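Local coordinates for S-adenosylmethionine:2-demethylmenaquinone methyltransferase (Geobacillus kaustophilus, PDB 2PCN), which is a member of the RraA family, with a compact alpha/beta fold, modelled as an assembly of three chains, at residues A[41-46]-A[115-120]; A[69-74]-A[88-93]. All coordinates share one frame; numbering follows the deposited sequence.

Contact 1. Residues A[41-46]-A[115-120]; sequences EDNVLV and VKSKKE. With ACT (acetate ion), chain B.
Glu41 accepts a bond from Lys118 at the start of a loop-to-helix junction, where the chain entering helix 44-52 of this RraA-family fold meets the irregular segment 115-120. Lys118 N lies 2.8 Å from Glu41 O, and Lys118 CB also rests on that oxygen. The carboxylate of Glu41 turns to Arg68, in a salt bridge, and to Ser66. At Asp42 the backbones form a single bridge, with the CA-H directed at Lys118 O. With CG anti to the backbone N (chi1 -165°), the Asp42 carboxylate divides its oxygens. Asp42 OD2 accepts from Glu120 N at 2.7 Å, on its syn lone pair, and accepts a hydrogen bond from a water that also donates to Glu120 OE1. The water thus joins two carboxylates whose like charges lie close together. OD1 receives Val44 N, closing an Asx turn, and Gly121 N just beyond the segment. Asn43 completes the bridge, its N donating to Lys118 O at 3.3 Å. Its amide is shared: ND2 binds Leu71 O, while OD1 takes a weak bond from Lys119 NZ. Bends at chi2 and chi4 fold the lysine back, and Lys119 NZ reaches Ser117 O at 2.8 Å, from above the carbonyl plane. Val44, the first helical residue, lays CG2 against the backbone of Lys119, 3.4 Å from its C atom. An acetate, probably from the crystallisation liquor, sits beside Asn43 and Lys119. Its OXT is gripped by Ser117 N, by Lys119 NZ and by Ser117 OG, the last at 2.8 Å.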
loop_
_atom_site.group_PDB
_atom_site.type_symbol
_atom_site.label_atom_id
_atom_site.label_comp_id
_atom_site.label_asym_id
_atom_site.label_seq_id
_atom_site.Cartn_x
_atom_site.Cartn_y
_atom_site.Cartn_z
ATOM N N GLU A 41 -16.891 11.056 -12.073
ATOM C CA GLU A 41 -17.109 9.772 -12.733
ATOM C C GLU A 41 -17.310 9.875 -14.250
ATOM O O GLU A 41 -17.970 9.033 -14.864
ATOM C CB GLU A 41 -18.292 9.058 -12.063
ATOM C CG GLU A 41 -18.249 9.176 -10.533
ATOM C CD GLU A 41 -19.259 8.290 -9.828
ATOM O OE1 GLU A 41 -20.408 8.199 -10.299
ATOM O OE2 GLU A 41 -18.903 7.695 -8.790
ATOM N N ASP A 42 -16.725 10.910 -14.849
ATOM C CA ASP A 42 -16.810 11.139 -16.293
ATOM C C ASP A 42 -15.413 11.596 -16.722
ATOM O O ASP A 42 -14.812 12.435 -16.055
ATOM C CB ASP A 42 -17.843 12.233 -16.591
ATOM C CG ASP A 42 -18.249 12.278 -18.055
ATOM O OD1 ASP A 42 -17.390 12.563 -18.918
ATOM O OD2 ASP A 42 -19.436 12.024 -18.345
ATOM N N ASN A 43 -14.885 11.057 -17.817
ATOM C CA ASN A 43 -13.536 11.449 -18.217
ATOM C C ASN A 43 -13.359 12.014 -19.623
ATOM O O ASN A 43 -12.238 12.079 -20.128
ATOM C CB ASN A 43 -12.568 10.271 -17.996
ATOM C CG ASN A 43 -12.579 9.258 -19.133
ATOM O OD1 ASN A 43 -13.516 9.188 -19.926
ATOM N ND2 ASN A 43 -11.523 8.449 -19.203
ATOM N N VAL A 44 -14.453 12.439 -20.253
ATOM C CA VAL A 44 -14.353 13.014 -21.592
ATOM C C VAL A 44 -13.442 14.239 -21.570
ATOM O O VAL A 44 -12.621 14.428 -22.464
ATOM C CB VAL A 44 -15.730 13.438 -22.130
ATOM C CG1 VAL A 44 -15.561 14.255 -23.410
ATOM C CG2 VAL A 44 -16.577 12.203 -22.395
ATOM N N LEU A 45 -13.594 15.075 -20.548
ATOM C CA LEU A 45 -12.771 16.269 -20.433
ATOM C C LEU A 45 -11.340 15.931 -20.039
ATOM O O LEU A 45 -10.421 16.705 -20.303
ATOM C CB LEU A 45 -13.388 17.243 -19.429
ATOM C CG LEU A 45 -14.707 17.827 -19.946
ATOM C CD1 LEU A 45 -15.329 18.721 -18.885
ATOM C CD2 LEU A 45 -14.442 18.610 -21.232
ATOM N N VAL A 46 -11.148 14.779 -19.404
ATOM C CA VAL A 46 -9.800 14.357 -19.033
ATOM C C VAL A 46 -9.091 14.039 -20.347
ATOM O O VAL A 46 -7.948 14.438 -20.565
ATOM C CB VAL A 46 -9.811 13.090 -18.147
ATOM C CG1 VAL A 46 -8.383 12.642 -17.861
ATOM C CG2 VAL A 46 -10.544 13.376 -16.843
ATOM N N VAL A 115 -13.965 -0.564 -13.729
ATOM C CA VAL A 115 -15.114 -0.006 -14.444
ATOM C C VAL A 115 -14.820 1.313 -15.161
ATOM O O VAL A 115 -14.276 2.246 -14.572
ATOM C CB VAL A 115 -16.305 0.223 -13.487
ATOM C CG1 VAL A 115 -17.504 0.749 -14.266
ATOM C CG2 VAL A 115 -16.654 -1.076 -12.767
ATOM N N LYS A 116 -15.198 1.388 -16.433
ATOM C CA LYS A 116 -14.973 2.599 -17.221
ATOM C C LYS A 116 -15.848 3.741 -16.708
ATOM O O LYS A 116 -16.937 3.515 -16.176
ATOM C CB LYS A 116 -15.279 2.335 -18.704
ATOM C CG LYS A 116 -16.765 2.301 -19.082
ATOM C CD LYS A 116 -17.610 1.536 -18.071
ATOM C CE LYS A 116 -18.939 1.081 -18.655
ATOM N NZ LYS A 116 -18.757 -0.103 -19.542
ATOM N N SER A 117 -15.369 4.970 -16.863
ATOM C CA SER A 117 -16.130 6.124 -16.413
ATOM C C SER A 117 -17.146 6.523 -17.473
ATOM O O SER A 117 -17.082 6.063 -18.616
ATOM C CB SER A 117 -15.194 7.300 -16.126
ATOM O OG SER A 117 -14.378 7.586 -17.246
ATOM N N LYS A 118 -18.092 7.371 -17.086
ATOM C CA LYS A 118 -19.109 7.846 -18.014
ATOM C C LYS A 118 -18.438 8.671 -19.105
ATOM O O LYS A 118 -17.326 9.166 -18.921
ATOM C CB LYS A 118 -20.146 8.694 -17.271
ATOM C CG LYS A 118 -21.052 7.876 -16.366
ATOM C CD LYS A 118 -22.077 8.748 -15.668
ATOM C CE LYS A 118 -23.106 7.895 -14.944
ATOM N NZ LYS A 118 -22.469 6.940 -13.995
ATOM N N LYS A 119 -19.112 8.810 -20.241
ATOM C CA LYS A 119 -18.567 9.565 -21.363
ATOM C C LYS A 119 -19.567 10.624 -21.826
ATOM O O LYS A 119 -19.890 10.716 -23.013
ATOM C CB LYS A 119 -18.240 8.609 -22.514
ATOM C CG LYS A 119 -17.211 7.528 -22.164
ATOM C CD LYS A 119 -15.801 8.101 -22.092
ATOM C CE LYS A 119 -14.771 7.045 -21.700
ATOM N NZ LYS A 119 -14.933 6.598 -20.286
ATOM N N GLU A 120 -20.040 11.435 -20.886
ATOM C CA GLU A 120 -21.022 12.468 -21.191
ATOM C C GLU A 120 -20.437 13.865 -21.375
ATOM O O GLU A 120 -21.082 14.740 -21.952
ATOM C CB GLU A 120 -22.087 12.486 -20.095
ATOM C CG GLU A 120 -22.649 11.103 -19.809
ATOM C CD GLU A 120 -23.782 11.119 -18.809
ATOM O OE1 GLU A 120 -23.614 11.705 -17.718
ATOM O OE2 GLU A 120 -24.841 10.535 -19.112
HETATM C C ACT B . -12.040 4.996 -18.883
HETATM O O ACT B . -11.977 4.929 -20.097
HETATM O OXT ACT B . -13.039 5.451 -18.350
HETATM C CH3 ACT B . -10.887 4.515 -18.040
HETATM O O HOH W 1 -21.265 12.236 -16.456
#

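Contact 2. Residues A[69-74]-A[88-93]; sequences VALLGD and VIIHGC
Leu71 N donates to Cys93 O at 2.8 Å, a fairly straight bond (163° at the hydrogen) whose donor is tilted from the carbonyl plane. The same oxygen also faces the CA-H of Ala70. One residue back, the backbones are linked through a water that donates to Val69 O and accepts from Cys93 N, while Cys93 CB packs on Val69 O at 3.7 Å. Away from these backbone bonds the contact is aliphatic. Leu71 CD1 meets Ile90 CG2 at 3.8 Å, the two side chains set at a slant to each other. The other branch of Ile90 serves Leu72: CG1 is anti to the carbonyl carbon (chi1 -46°) and Ile90 CD1 ends 3.7 Å from Leu72 CB. Ile90 therefore touches both leucines, one with each arm. Leu72, its CG anti to the backbone N, continues toward Val88, and the two meet tip to tip through Leu72 CD1 and Val88 CG2, 4.1 Å apart. Leu50 of helix 44-52 packs on Leu72 and Val88, and Val61 of strand 58-62 touches Leu71. Beyond Ile90 the chain turns a corner in an inverse gamma turn centred on His91, with a weak Gly92 N to Ile90 O bond. With Val88 and Ile90 packed on Leu71 and Leu72, this corner carries the chain from strand 87-90 of the mixed sheet to strand 93-94, the middle strand between 70-72 and 111-112 in the small parallel sheet of this RraA-family alpha/beta fold.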
loop_
_atom_site.group_PDB
_atom_site.type_symbol
_atom_site.label_atom_id
_atom_site.label_comp_id
_atom_site.label_asym_id
_atom_site.label_seq_id
_atom_site.Cartn_x
_atom_site.Cartn_y
_atom_site.Cartn_z
ATOM N N VAL A 69 -15.492 4.334 -10.504
ATOM C CA VAL A 69 -15.014 4.221 -11.878
ATOM C C VAL A 69 -13.579 4.710 -12.003
ATOM O O VAL A 69 -13.074 5.424 -11.136
ATOM C CB VAL A 69 -15.872 5.052 -12.876
ATOM C CG1 VAL A 69 -17.320 4.582 -12.850
ATOM C CG2 VAL A 69 -15.779 6.532 -12.538
ATOM N N ALA A 70 -12.933 4.319 -13.093
ATOM C CA ALA A 70 -11.570 4.744 -13.369
ATOM C C ALA A 70 -11.686 5.992 -14.245
ATOM O O ALA A 70 -12.614 6.103 -15.048
ATOM C CB ALA A 70 -10.824 3.645 -14.109
ATOM N N LEU A 71 -10.763 6.935 -14.094
ATOM C CA LEU A 71 -10.810 8.155 -14.902
ATOM C C LEU A 71 -9.703 8.172 -15.954
ATOM O O LEU A 71 -9.690 9.011 -16.859
ATOM C CB LEU A 71 -10.695 9.391 -14.001
ATOM C CG LEU A 71 -11.874 9.630 -13.047
ATOM C CD1 LEU A 71 -11.572 10.811 -12.141
ATOM C CD2 LEU A 71 -13.145 9.892 -13.848
ATOM N N LEU A 72 -8.774 7.232 -15.835
ATOM C CA LEU A 72 -7.672 7.148 -16.781
ATOM C C LEU A 72 -7.237 5.702 -16.959
ATOM O O LEU A 72 -7.163 4.939 -15.986
ATOM C CB LEU A 72 -6.497 8.005 -16.295
ATOM C CG LEU A 72 -5.234 8.020 -17.162
ATOM C CD1 LEU A 72 -4.810 9.453 -17.440
ATOM C CD2 LEU A 72 -4.131 7.261 -16.459
ATOM N N GLY A 73 -6.975 5.338 -18.214
ATOM C CA GLY A 73 -6.542 3.996 -18.554
ATOM C C GLY A 73 -5.310 4.054 -19.439
ATOM O O GLY A 73 -4.729 5.123 -19.615
ATOM N N ASP A 74 -4.916 2.927 -20.024
ATOM C CA ASP A 74 -3.715 2.920 -20.849
ATOM C C ASP A 74 -3.814 3.754 -22.126
ATOM O O ASP A 74 -2.814 4.314 -22.571
ATOM C CB ASP A 74 -3.292 1.480 -21.172
ATOM C CG ASP A 74 -4.214 0.803 -22.158
ATOM O OD1 ASP A 74 -5.445 0.910 -21.997
ATOM O OD2 ASP A 74 -3.699 0.148 -23.090
ATOM N N VAL A 88 0.128 12.783 -14.535
ATOM C CA VAL A 88 -1.259 13.028 -14.161
ATOM C C VAL A 88 -1.443 12.714 -12.676
ATOM O O VAL A 88 -0.902 11.731 -12.172
ATOM C CB VAL A 88 -2.231 12.129 -14.971
ATOM C CG1 VAL A 88 -3.672 12.538 -14.693
ATOM C CG2 VAL A 88 -1.919 12.217 -16.466
ATOM N N ILE A 89 -2.193 13.563 -11.981
ATOM C CA ILE A 89 -2.483 13.371 -10.560
ATOM C C ILE A 89 -4.001 13.330 -10.474
ATOM O O ILE A 89 -4.679 14.295 -10.834
ATOM C CB ILE A 89 -1.934 14.530 -9.708
ATOM C CG1 ILE A 89 -0.406 14.559 -9.816
ATOM C CG2 ILE A 89 -2.372 14.362 -8.255
ATOM C CD1 ILE A 89 0.250 15.752 -9.151
ATOM N N ILE A 90 -4.537 12.212 -9.990
ATOM C CA ILE A 90 -5.984 12.037 -9.944
ATOM C C ILE A 90 -6.608 11.789 -8.577
ATOM O O ILE A 90 -6.255 10.836 -7.884
ATOM C CB ILE A 90 -6.396 10.860 -10.865
ATOM C CG1 ILE A 90 -5.688 10.989 -12.214
ATOM C CG2 ILE A 90 -7.909 10.840 -11.048
ATOM C CD1 ILE A 90 -5.940 9.836 -13.160
ATOM N N HIS A 91 -7.539 12.658 -8.195
ATOM C CA HIS A 91 -8.257 12.483 -6.940
ATOM C C HIS A 91 -9.392 11.564 -7.372
ATOM O O HIS A 91 -10.539 11.988 -7.554
ATOM C CB HIS A 91 -8.790 13.822 -6.425
ATOM C CG HIS A 91 -9.555 13.716 -5.141
ATOM N ND1 HIS A 91 -9.272 12.767 -4.182
ATOM C CD2 HIS A 91 -10.586 14.445 -4.656
ATOM C CE1 HIS A 91 -10.101 12.914 -3.161
ATOM N NE2 HIS A 91 -10.909 13.926 -3.425
ATOM N N GLY A 92 -9.030 10.299 -7.568
ATOM C CA GLY A 92 -9.961 9.285 -8.021
ATOM C C GLY A 92 -9.172 8.047 -8.419
ATOM O O GLY A 92 -8.004 7.917 -8.051
ATOM N N CYS A 93 -9.784 7.151 -9.187
ATOM C CA CYS A 93 -9.112 5.914 -9.579
ATOM C C CYS A 93 -8.695 5.814 -11.042
ATOM O O CYS A 93 -9.122 6.597 -11.889
ATOM C CB CYS A 93 -10.007 4.714 -9.253
ATOM S SG CYS A 93 -10.377 4.500 -7.504
HETATM O O HOH W 2 -12.707 7.862 -9.888
#

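In the fold
Contact 2 is fully buried and closer to the chain's centre (its own centre about 9 Å from it, against about 16 Å for contact 1), whereas contact 1 mixes buried residues with exposed lysines and a glutamate. Along the chain, contact 2 is nested inside the loop closed by contact 1. Segment 69-74 touches both partners of contact 1: Ala70 N probably bonds to Val115 O, and Glu41 packs on Val69. Helix 44-52 serves both places, its start in contact 1 and Leu50 over the core of contact 2. Both contacts have backbone bonds and a bridging water; they differ in side chains, largely charged or amide groups in contact 1, aliphatic ones in contact 2.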